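Local coordinates for RIM-binding protein, isoform F (PDB 6Q9M) that probably works at the presynaptic active zone, coupling synaptic vesicle recruitment to release sites, and carries a central array of fibronectin type III domains, at residues V24-S29 and H73-R78; H129-C134 and V163-K168. All coordinates share one frame; numbering follows the deposited sequence.

Interaction 1. Residues V24-S29 and H73-R78; sequences VLIGWS and HRISVR
V24 opens the contact by sending its CG2 methyl to CD1 of I75 at 3.8 Å, the two side chains passing alongside each other, pointing opposite ways. Two residues on, I26 reaches the facing strand with the far end of its chain. With chi1 at 71°, CG1 sits between the backbone N and the carbonyl carbon, and CD1 beyond it arrives 4.1 Å from CG2 of I75, with V77 CG2 a little farther off. One methyl thus fits between two branched residues of 73-78, a place suited to isoleucine, whose beta-branch favours the strand and whose extra methyl reaches across the sandwich. W28 then presents a flat surface to a round group: CG1 of V77 lies over the centre of one indole face, 4.2 Å from the centroid of the five-membered ring and 13° off its normal, a CH-pi contact. I26 CG1 lies at the edge of the same indole, in its plane, while Y42 packs against W28 edge-to-face. The strand axes pass 9.5 Å apart at 39°, too far for backbone pairing, so apolar side chains alone span the gap. This is face-to-face packing of the two sheets in the beta-sandwich core of a fibronectin type III domain, the buried tryptophan being a hallmark of the family.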
ATOM      1  N   VAL A  24     -28.053  -2.479  -2.082  1.00 57.10           N
ATOM      2  CA  VAL A  24     -27.425  -3.000  -3.298  1.00 59.11           C
ATOM      3  C   VAL A  24     -27.390  -4.519  -3.227  1.00 59.84           C
ATOM      4  O   VAL A  24     -27.227  -5.097  -2.148  1.00 63.51           O
ATOM      5  CB  VAL A  24     -25.999  -2.441  -3.540  1.00 60.41           C
ATOM      6  CG1 VAL A  24     -26.019  -0.968  -3.892  1.00 59.80           C
ATOM      7  CG2 VAL A  24     -25.091  -2.721  -2.345  1.00 51.61           C
ATOM      8  N   LEU A  25     -27.529  -5.158  -4.387  1.00 57.55           N
ATOM      9  CA  LEU A  25     -27.389  -6.600  -4.528  1.00 62.85           C
ATOM     10  C   LEU A  25     -26.128  -6.913  -5.332  1.00 64.24           C
ATOM     11  O   LEU A  25     -25.957  -6.404  -6.443  1.00 62.07           O
ATOM     12  CB  LEU A  25     -28.627  -7.175  -5.206  1.00 69.20           C
ATOM     13  CG  LEU A  25     -28.672  -8.663  -5.504  1.00 70.09           C
ATOM     14  CD1 LEU A  25     -28.851  -9.462  -4.225  1.00 72.25           C
ATOM     15  CD2 LEU A  25     -29.787  -8.962  -6.485  1.00 66.22           C
ATOM     16  N   ILE A  26     -25.240  -7.726  -4.756  1.00 62.03           N
ATOM     17  CA  ILE A  26     -23.958  -8.058  -5.359  1.00 64.79           C
ATOM     18  C   ILE A  26     -23.825  -9.566  -5.493  1.00 63.25           C
ATOM     19  O   ILE A  26     -24.499 -10.346  -4.813  1.00 59.71           O
ATOM     20  CB  ILE A  26     -22.748  -7.527  -4.567  1.00 57.54           C
ATOM     21  CG1 ILE A  26     -22.609  -8.326  -3.268  1.00 47.85           C
ATOM     22  CG2 ILE A  26     -22.833  -6.023  -4.349  1.00 58.17           C
ATOM     23  CD1 ILE A  26     -21.448  -7.874  -2.411  1.00 50.83           C
ATOM     24  N   GLY A  27     -22.912  -9.962  -6.380  1.00 62.81           N
ATOM     25  CA  GLY A  27     -22.551 -11.353  -6.537  1.00 60.31           C
ATOM     26  C   GLY A  27     -21.053 -11.470  -6.721  1.00 63.40           C
ATOM     27  O   GLY A  27     -20.371 -10.493  -7.042  1.00 59.21           O
ATOM     28  N   TRP A  28     -20.539 -12.679  -6.480  1.00 63.51           N
ATOM     29  CA  TRP A  28     -19.114 -12.954  -6.640  1.00 62.95           C
ATOM     30  C   TRP A  28     -18.926 -14.444  -6.909  1.00 70.72           C
ATOM     31  O   TRP A  28     -19.887 -15.226  -6.942  1.00 55.85           O
ATOM     32  CB  TRP A  28     -18.299 -12.475  -5.425  1.00 55.71           C
ATOM     33  CG  TRP A  28     -18.619 -13.150  -4.108  1.00 59.58           C
ATOM     34  CD1 TRP A  28     -18.002 -14.259  -3.578  1.00 55.48           C
ATOM     35  CD2 TRP A  28     -19.614 -12.750  -3.151  1.00 57.59           C
ATOM     36  NE1 TRP A  28     -18.555 -14.570  -2.357  1.00 59.97           N
ATOM     37  CE2 TRP A  28     -19.553 -13.671  -2.074  1.00 65.31           C
ATOM     38  CE3 TRP A  28     -20.572 -11.730  -3.115  1.00 55.11           C
ATOM     39  CZ2 TRP A  28     -20.417 -13.598  -0.963  1.00 62.10           C
ATOM     40  CZ3 TRP A  28     -21.428 -11.649  -1.999  1.00 59.20           C
ATOM     41  CH2 TRP A  28     -21.343 -12.585  -0.944  1.00 59.30           C
ATOM     42  N   SER A  29     -17.669 -14.833  -7.124  1.00 75.94           N
ATOM     43  CA  SER A  29     -17.285 -16.209  -7.397  1.00 73.12           C
ATOM     44  C   SER A  29     -16.289 -16.682  -6.346  1.00 72.57           C
ATOM     45  O   SER A  29     -15.513 -15.877  -5.816  1.00 74.85           O
ATOM     46  CB  SER A  29     -16.659 -16.344  -8.789  1.00 78.33           C
ATOM     47  OG  SER A  29     -17.510 -15.798  -9.778  1.00 84.30           O
ATOM     48  N   HIS A  73     -19.444   4.595  -2.910  1.00 61.07           N
ATOM     49  CA  HIS A  73     -19.106   3.581  -1.920  1.00 61.42           C
ATOM     50  C   HIS A  73     -18.062   2.627  -2.476  1.00 63.75           C
ATOM     51  O   HIS A  73     -17.995   2.394  -3.685  1.00 65.26           O
ATOM     52  CB  HIS A  73     -20.340   2.773  -1.494  1.00 54.64           C
ATOM     53  CG  HIS A  73     -21.360   3.579  -0.763  1.00 61.19           C
ATOM     54  ND1 HIS A  73     -21.193   3.978   0.546  1.00 63.51           N
ATOM     55  CD2 HIS A  73     -22.548   4.085  -1.164  1.00 63.91           C
ATOM     56  CE1 HIS A  73     -22.241   4.686   0.923  1.00 66.67           C
ATOM     57  NE2 HIS A  73     -23.079   4.762  -0.095  1.00 67.93           N
ATOM     58  N   ARG A  74     -17.280   2.042  -1.571  1.00 60.16           N
ATOM     59  CA  ARG A  74     -16.371   0.958  -1.908  1.00 57.18           C
ATOM     60  C   ARG A  74     -16.890  -0.312  -1.258  1.00 58.28           C
ATOM     61  O   ARG A  74     -17.046  -0.366  -0.029  1.00 58.72           O
ATOM     62  CB  ARG A  74     -14.947   1.234  -1.440  1.00 49.91           C
ATOM     63  CG  ARG A  74     -14.024   0.049  -1.745  1.00 49.49           C
ATOM     64  CD  ARG A  74     -12.605   0.246  -1.248  1.00 49.04           C
ATOM     65  NE  ARG A  74     -11.927   1.328  -1.952  1.00 51.71           N
ATOM     66  CZ  ARG A  74     -11.395   1.214  -3.173  1.00 54.31           C
ATOM     67  NH1 ARG A  74     -11.473   0.077  -3.844  1.00 55.85           N
ATOM     68  NH2 ARG A  74     -10.790   2.250  -3.726  1.00 52.35           N
ATOM     69  N   ILE A  75     -17.178  -1.316  -2.078  1.00 55.24           N
ATOM     70  CA  ILE A  75     -17.611  -2.616  -1.589  1.00 47.96           C
ATOM     71  C   ILE A  75     -16.515  -3.630  -1.827  1.00 46.24           C
ATOM     72  O   ILE A  75     -15.857  -3.619  -2.877  1.00 57.27           O
ATOM     73  CB  ILE A  75     -18.929  -3.022  -2.264  1.00 53.40           C
ATOM     74  CG1 ILE A  75     -19.934  -1.894  -1.968  1.00 61.96           C
ATOM     75  CG2 ILE A  75     -19.373  -4.428  -1.766  1.00 50.64           C
ATOM     76  CD1 ILE A  75     -21.338  -2.154  -2.390  1.00 68.29           C
ATOM     77  N   SER A  76     -16.329  -4.511  -0.858  1.00 41.94           N
ATOM     78  CA  SER A  76     -15.246  -5.472  -0.940  1.00 51.04           C
ATOM     79  C   SER A  76     -15.694  -6.755  -0.259  1.00 49.22           C
ATOM     80  O   SER A  76     -16.557  -6.723   0.619  1.00 53.49           O
ATOM     81  CB  SER A  76     -13.979  -4.892  -0.303  1.00 54.54           C
ATOM     82  OG  SER A  76     -14.105  -4.928   1.110  1.00 65.49           O
ATOM     83  N   VAL A  77     -15.118  -7.883  -0.673  1.00 51.13           N
ATOM     84  CA  VAL A  77     -15.434  -9.185  -0.090  1.00 44.75           C
ATOM     85  C   VAL A  77     -14.145  -9.894   0.304  1.00 55.03           C
ATOM     86  O   VAL A  77     -13.169  -9.925  -0.462  1.00 52.80           O
ATOM     87  CB  VAL A  77     -16.254 -10.064  -1.062  1.00 42.51           C
ATOM     88  CG1 VAL A  77     -16.640 -11.384  -0.391  1.00 41.86           C
ATOM     89  CG2 VAL A  77     -17.508  -9.323  -1.555  1.00 42.14           C
ATOM     90  N   ARG A  78     -14.151 -10.478   1.497  1.00 50.82           N
ATOM     91  CA  ARG A  78     -12.987 -11.145   2.050  1.00 47.77           C
ATOM     92  C   ARG A  78     -13.294 -12.608   2.289  1.00 59.07           C
ATOM     93  O   ARG A  78     -14.358 -12.948   2.824  1.00 58.09           O
ATOM     94  CB  ARG A  78     -12.563 -10.506   3.369  1.00 45.16           C
ATOM     95  CG  ARG A  78     -12.078  -9.086   3.240  1.00 45.04           C
ATOM     96  CD  ARG A  78     -11.352  -8.647   4.492  1.00 47.47           C
ATOM     97  NE  ARG A  78     -11.596  -7.235   4.728  1.00 61.71           N
ATOM     98  CZ  ARG A  78     -11.132  -6.549   5.765  1.00 68.02           C
ATOM     99  NH1 ARG A  78     -10.377  -7.151   6.679  1.00 72.34           N
ATOM    100  NH2 ARG A  78     -11.426  -5.257   5.875  1.00 61.06           N
TER

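Interaction 2. Residues H129-C134 and V163-K168; sequences HQHVVC and VTVRAK
V132 and R166 lie side by side across two antiparallel strands, joined by a pair of backbone bonds: V132 N to R166 O at 2.8 Å and R166 N to V132 O at 3.2 Å. The next hydrogen-bonded pair, C134 with T164, is closed in the same way, and CB of C134 comes 3.3 Å from the threonine OG1. The closely packed part is the face carrying H131, V133 and V165, with V163 beside them, turned into the domain. There V133 CG1, anti to its backbone N (chi1 -176°), meets V163 CG2 at 3.6 Å, and W122 packs on V133 and V165; branched valines suit both an extended backbone and an apolar interior. H131, buried on the same face, brings CE1 to A167 CB at 3.5 Å, its ring edge-to-face with W122. The two strands are the central pair of the four-stranded sheet in a fibronectin type III sandwich, with 138-143 and 198-202 flanking them. The other face is looser and partly open to solvent. There the R166 chain runs extended from CG to NE, and the last turn (chi4 61°) sets CZ beside V132, whose CG1 lies 3.8 Å above the guanidinium plane, offset toward the rim, while NH2 forms a salt bridge with E139 on strand 138-143. An alanine here would probably leave E139 without its charged mate and V132 without the flat guanidinium that lies against its methyls. Q130 and K168 are exposed, as befits long polar chains, yet K168 N still bonds to Q130 O, the donor tilted 34° from the carbonyl plane.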
ATOM      1  N   HIS A 129     -10.251  -5.773 -13.165  1.00 60.49           N
ATOM      2  CA  HIS A 129      -9.445  -5.238 -14.256  1.00 60.91           C
ATOM      3  C   HIS A 129      -8.006  -5.718 -14.169  1.00 59.20           C
ATOM      4  O   HIS A 129      -7.443  -5.864 -13.082  1.00 55.37           O
ATOM      5  CB  HIS A 129      -9.434  -3.707 -14.236  1.00 59.63           C
ATOM      6  CG  HIS A 129     -10.730  -3.086 -14.639  1.00 70.46           C
ATOM      7  ND1 HIS A 129     -11.915  -3.358 -13.994  1.00 76.40           N
ATOM      8  CD2 HIS A 129     -11.025  -2.198 -15.615  1.00 78.21           C
ATOM      9  CE1 HIS A 129     -12.888  -2.669 -14.562  1.00 81.83           C
ATOM     10  NE2 HIS A 129     -12.373  -1.954 -15.545  1.00 78.78           N
ATOM     11  N   GLN A 130      -7.390  -5.890 -15.333  1.00 62.14           N
ATOM     12  CA  GLN A 130      -5.940  -5.964 -15.372  1.00 56.80           C
ATOM     13  C   GLN A 130      -5.344  -4.597 -15.056  1.00 58.54           C
ATOM     14  O   GLN A 130      -5.943  -3.551 -15.328  1.00 54.70           O
ATOM     15  CB  GLN A 130      -5.466  -6.438 -16.739  1.00 56.76           C
ATOM     16  CG  GLN A 130      -6.004  -7.792 -17.137  1.00 58.09           C
ATOM     17  CD  GLN A 130      -5.375  -8.289 -18.420  1.00 73.19           C
ATOM     18  OE1 GLN A 130      -4.386  -9.025 -18.402  1.00 77.69           O
ATOM     19  NE2 GLN A 130      -5.937  -7.879 -19.545  1.00 82.64           N
ATOM     20  N   HIS A 131      -4.145  -4.609 -14.491  1.00 52.23           N
ATOM     21  CA  HIS A 131      -3.463  -3.371 -14.172  1.00 55.16           C
ATOM     22  C   HIS A 131      -2.068  -3.388 -14.777  1.00 60.44           C
ATOM     23  O   HIS A 131      -1.436  -4.442 -14.894  1.00 62.11           O
ATOM     24  CB  HIS A 131      -3.408  -3.141 -12.670  1.00 47.74           C
ATOM     25  CG  HIS A 131      -4.749  -2.884 -12.063  1.00 56.67           C
ATOM     26  ND1 HIS A 131      -5.359  -1.646 -12.100  1.00 61.44           N
ATOM     27  CD2 HIS A 131      -5.610  -3.710 -11.425  1.00 53.52           C
ATOM     28  CE1 HIS A 131      -6.531  -1.718 -11.495  1.00 57.28           C
ATOM     29  NE2 HIS A 131      -6.709  -2.960 -11.081  1.00 56.28           N
ATOM     30  N   VAL A 132      -1.604  -2.198 -15.157  1.00 50.65           N
ATOM     31  CA  VAL A 132      -0.326  -2.007 -15.826  1.00 51.40           C
ATOM     32  C   VAL A 132       0.562  -1.186 -14.907  1.00 52.31           C
ATOM     33  O   VAL A 132       0.188  -0.079 -14.501  1.00 44.37           O
ATOM     34  CB  VAL A 132      -0.505  -1.301 -17.180  1.00 57.59           C
ATOM     35  CG1 VAL A 132       0.816  -0.830 -17.705  1.00 61.57           C
ATOM     36  CG2 VAL A 132      -1.150  -2.230 -18.190  1.00 56.96           C
ATOM     37  N   VAL A 133       1.740  -1.717 -14.594  1.00 54.98           N
ATOM     38  CA  VAL A 133       2.723  -1.024 -13.767  1.00 54.59           C
ATOM     39  C   VAL A 133       3.718  -0.319 -14.687  1.00 57.32           C
ATOM     40  O   VAL A 133       4.227  -0.915 -15.645  1.00 57.56           O
ATOM     41  CB  VAL A 133       3.430  -1.994 -12.815  1.00 52.07           C
ATOM     42  CG1 VAL A 133       4.368  -1.241 -11.894  1.00 43.84           C
ATOM     43  CG2 VAL A 133       2.391  -2.804 -12.022  1.00 52.07           C
ATOM     44  N   CYS A 134       3.944   0.966 -14.430  1.00 47.33           N
ATOM     45  CA  CYS A 134       4.800   1.810 -15.246  1.00 55.06           C
ATOM     46  C   CYS A 134       5.847   2.446 -14.349  1.00 55.79           C
ATOM     47  O   CYS A 134       5.507   3.033 -13.313  1.00 47.09           O
ATOM     48  CB  CYS A 134       3.982   2.882 -15.969  1.00 61.66           C
ATOM     49  SG  CYS A 134       2.919   2.225 -17.285  1.00 72.27           S
ATOM     50  N   VAL A 163       6.521   5.506 -10.113  1.00 46.16           N
ATOM     51  CA  VAL A 163       5.785   4.367 -10.646  1.00 45.73           C
ATOM     52  C   VAL A 163       4.300   4.677 -10.557  1.00 43.56           C
ATOM     53  O   VAL A 163       3.835   5.220  -9.546  1.00 58.71           O
ATOM     54  CB  VAL A 163       6.169   3.056  -9.916  1.00 51.38           C
ATOM     55  CG1 VAL A 163       6.180   3.254  -8.457  1.00 55.69           C
ATOM     56  CG2 VAL A 163       5.215   1.914 -10.317  1.00 60.26           C
ATOM     57  N   THR A 164       3.582   4.381 -11.640  1.00 44.97           N
ATOM     58  CA  THR A 164       2.141   4.572 -11.753  1.00 54.56           C
ATOM     59  C   THR A 164       1.473   3.230 -12.030  1.00 52.47           C
ATOM     60  O   THR A 164       2.107   2.290 -12.519  1.00 49.84           O
ATOM     61  CB  THR A 164       1.788   5.545 -12.876  1.00 56.60           C
ATOM     62  OG1 THR A 164       2.062   4.909 -14.128  1.00 66.15           O
ATOM     63  CG2 THR A 164       2.632   6.803 -12.786  1.00 59.21           C
ATOM     64  N   VAL A 165       0.178   3.156 -11.734  1.00 47.47           N
ATOM     65  CA  VAL A 165      -0.624   1.967 -11.985  1.00 43.28           C
ATOM     66  C   VAL A 165      -1.934   2.393 -12.635  1.00 50.52           C
ATOM     67  O   VAL A 165      -2.579   3.340 -12.180  1.00 58.72           O
ATOM     68  CB  VAL A 165      -0.892   1.175 -10.694  1.00 44.24           C
ATOM     69  CG1 VAL A 165      -1.744  -0.063 -11.003  1.00 53.75           C
ATOM     70  CG2 VAL A 165       0.418   0.776 -10.033  1.00 32.04           C
ATOM     71  N   ARG A 166      -2.319   1.716 -13.710  1.00 51.57           N
ATOM     72  CA  ARG A 166      -3.561   2.056 -14.380  1.00 56.86           C
ATOM     73  C   ARG A 166      -4.272   0.749 -14.753  1.00 56.72           C
ATOM     74  O   ARG A 166      -3.653  -0.314 -14.903  1.00 57.18           O
ATOM     75  CB  ARG A 166      -3.190   3.058 -15.526  1.00 69.92           C
ATOM     76  CG  ARG A 166      -1.932   2.645 -16.329  1.00 92.13           C
ATOM     77  CD  ARG A 166      -1.999   3.395 -17.600  1.00102.61           C
ATOM     78  NE  ARG A 166      -1.254   2.948 -18.775  1.00103.62           N
ATOM     79  CZ  ARG A 166      -1.288   1.820 -19.497  1.00108.30           C
ATOM     80  NH1 ARG A 166      -2.401   1.047 -19.590  1.00103.87           N
ATOM     81  NH2 ARG A 166      -0.343   1.745 -20.447  1.00117.66           N
ATOM     82  N   ALA A 167      -5.597   0.816 -14.799  1.00 59.74           N
ATOM     83  CA  ALA A 167      -6.422  -0.337 -15.124  1.00 64.35           C
ATOM     84  C   ALA A 167      -6.676  -0.386 -16.619  1.00 66.99           C
ATOM     85  O   ALA A 167      -7.103   0.612 -17.204  1.00 83.03           O
ATOM     86  CB  ALA A 167      -7.761  -0.281 -14.383  1.00 63.25           C
ATOM     87  N   LYS A 168      -6.388  -1.521 -17.246  1.00 65.73           N
ATOM     88  CA  LYS A 168      -6.792  -1.669 -18.635  1.00 75.69           C
ATOM     89  C   LYS A 168      -8.254  -2.100 -18.676  1.00 86.12           C
ATOM     90  O   LYS A 168      -8.741  -2.779 -17.766  1.00 90.84           O
ATOM     91  CB  LYS A 168      -5.897  -2.658 -19.376  1.00 80.87           C
ATOM     92  CG  LYS A 168      -5.952  -2.477 -20.901  1.00 95.11           C
ATOM     93  CD  LYS A 168      -5.784  -1.006 -21.313  1.00 97.36           C
ATOM     94  CE  LYS A 168      -6.754  -0.611 -22.436  1.00101.35           C
ATOM     95  NZ  LYS A 168      -6.945   0.865 -22.569  1.00 98.20           N
TER

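The two contacts belong to successive fibronectin type III domains and use the fold in different ways. Interaction 1 joins strands of opposite sheets, so it is wholly buried, and its 212 Å² of contact surface comes from apolar side chains and an aromatic face. Interaction 2 joins neighbours within one sheet; it buries 605 Å² and is held by backbone hydrogen bonds, and its side chains divide between a mainly apolar inner face and a more polar outer one, partly exposed at T164 and R166, with Q130 and K168 exposed at the strand ends. A tryptophan serves the interior in both domains: W28 takes part directly in interaction 1, whereas W122 packs against interaction 2 from strand 118-123. Their centres lie 22 Å apart, and they do not touch.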